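Local coordinates for phosphoserine aminotransferase (PDB 2C0R), which catalyses the reversible, pyridoxal-phosphate-dependent transamination that makes phosphoserine from 3-phosphohydroxypyruvate, and also acts on the related phosphohydroxythreonine, at residues M35-M38 with E39-H42. The protein carries 1 engineered substitution. Numbering follows the deposited sequence.
Sequences MSIM and EMSH
Glu-39 folds its carboxylate back onto the start of the turn, where OE1 accepts the backbone N-H of Ser-36, with N to OE1 at 2.8 Å. The bond is nearly straight, 170° at the hydrogen, and uses the lone pair anti to the other oxygen. Its CG sits beside its own backbone N (chi1 -62°), and the extended chain beyond runs past the CB of Ser-36. The same carboxylate reaches the second subunit, OE1 in a salt bridge with Arg-4 and OE2 taking the backbone N-H of Leu-15 there. With an alanine here, the Ser-36 N-H would probably lose its acceptor and Arg-4 of the second subunit its charge partner.

Within the turn, the N of Glu-39 donates to Ser-36 O at 2.9 Å. A weak bond of 3.4 Å joins the N of Met-40 to Ile-37 O. The first torsion of Ser-36 sets OG beside the carbonyl carbon, turned toward the N-H of Met-38, which it accepts with OG to N at 3.2 Å; OG itself donates to Phe-27 O. One water donates to both Ile-37 O and Met-40 O, tying the turn to the chain leaving it.

Apolar contacts gather round the end of the Met-40 side chain. Its CE reaches the CB of Met-35 at 4.1 Å. The CD1 of Ile-37 meets the SD of Met-40 at 4.0 Å, the two side chains crossing at about a right angle. Nearer the backbone, Met-40 CG lies against the carbonyl oxygen of Ser-36, 3.4 Å from O.

The arrangement is an ST turn at Ser-36 leading into a short 3-10 turn, with the carboxylate of Glu-39 returning to the N-H of Ser-36 beside it, within the loop between helices 17-25 and 45-61 at the dimer interface.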
loop_
_atom_site.group_PDB
_atom_site.type_symbol
_atom_site.label_atom_id
_atom_site.label_comp_id
_atom_site.label_asym_id
_atom_site.label_seq_id
_atom_site.Cartn_x
_atom_site.Cartn_y
_atom_site.Cartn_z
ATOM N N MET A 35 -12.612 15.658 9.703
ATOM C CA MET A 35 -11.580 14.649 9.564
ATOM C C MET A 35 -11.047 14.715 8.120
ATOM O O MET A 35 -11.759 15.120 7.215
ATOM C CB MET A 35 -12.162 13.254 9.814
ATOM C CG MET A 35 -12.488 12.964 11.264
ATOM S SD MET A 35 -13.221 11.303 11.431
ATOM C CE MET A 35 -14.841 11.631 10.775
ATOM N N SER A 36 -9.803 14.298 7.972
ATOM C CA SER A 36 -9.264 13.999 6.649
ATOM C C SER A 36 -9.822 12.664 6.180
ATOM O O SER A 36 -10.134 11.823 7.023
ATOM C CB SER A 36 -7.746 13.897 6.783
ATOM O OG SER A 36 -7.209 13.490 5.520
ATOM N N ILE A 37 -9.935 12.449 4.873
ATOM C CA ILE A 37 -10.303 11.100 4.405
ATOM C C ILE A 37 -9.380 10.028 4.936
ATOM O O ILE A 37 -9.808 8.876 5.153
ATOM C CB ILE A 37 -10.318 11.044 2.860
ATOM C CG1 ILE A 37 -11.027 9.781 2.328
ATOM C CG2 ILE A 37 -8.924 11.153 2.285
ATOM C CD1 ILE A 37 -12.508 9.843 2.619
ATOM N N MET A 38 -8.125 10.394 5.205
ATOM C CA MET A 38 -7.173 9.450 5.790
ATOM C C MET A 38 -7.460 8.999 7.207
ATOM O O MET A 38 -6.833 8.042 7.671
ATOM C CB MET A 38 -5.788 10.103 5.894
ATOM C CG MET A 38 -5.056 10.231 4.571
ATOM S SD MET A 38 -3.502 11.018 5.093
ATOM C CE MET A 38 -2.457 10.457 3.744
ATOM N N GLU A 39 -8.321 9.728 7.904
ATOM C CA GLU A 39 -8.548 9.432 9.308
ATOM C C GLU A 39 -9.846 8.693 9.548
ATOM O O GLU A 39 -10.222 8.546 10.725
ATOM C CB GLU A 39 -8.595 10.760 10.102
ATOM C CG GLU A 39 -7.309 11.548 10.041
ATOM C CD GLU A 39 -7.538 12.873 10.757
ATOM O OE1 GLU A 39 -8.324 13.706 10.231
ATOM O OE2 GLU A 39 -6.957 13.060 11.844
ATOM N N MET A 40 -10.521 8.326 8.477
ATOM C CA MET A 40 -11.884 7.797 8.654
ATOM C C MET A 40 -11.863 6.278 8.577
ATOM O O MET A 40 -10.952 5.656 7.991
ATOM C CB MET A 40 -12.742 8.298 7.506
ATOM C CG MET A 40 -12.875 9.815 7.542
ATOM S SD MET A 40 -14.063 10.206 6.257
ATOM C CE MET A 40 -13.963 11.998 6.342
ATOM N N SER A 41 -12.869 5.636 9.140
ATOM C CA SER A 41 -12.957 4.194 9.104
ATOM C C SER A 41 -13.154 3.707 7.680
ATOM O O SER A 41 -13.986 4.270 6.951
ATOM C CB SER A 41 -14.183 3.776 9.930
ATOM O OG SER A 41 -14.298 2.339 9.874
ATOM N N HIS A 42 -12.470 2.627 7.346
ATOM C CA HIS A 42 -12.699 2.001 6.035
ATOM C C HIS A 42 -14.021 1.271 5.997
ATOM O O HIS A 42 -14.445 0.926 4.885
ATOM C CB HIS A 42 -11.564 1.077 5.629
ATOM C CG HIS A 42 -11.364 -0.051 6.584
ATOM N ND1 HIS A 42 -11.084 0.179 7.916
ATOM C CD2 HIS A 42 -11.423 -1.383 6.420
ATOM C CE1 HIS A 42 -10.970 -1.006 8.512
ATOM N NE2 HIS A 42 -11.162 -1.963 7.611
HETATM O O HOH W 1 -9.320 6.262 5.822
#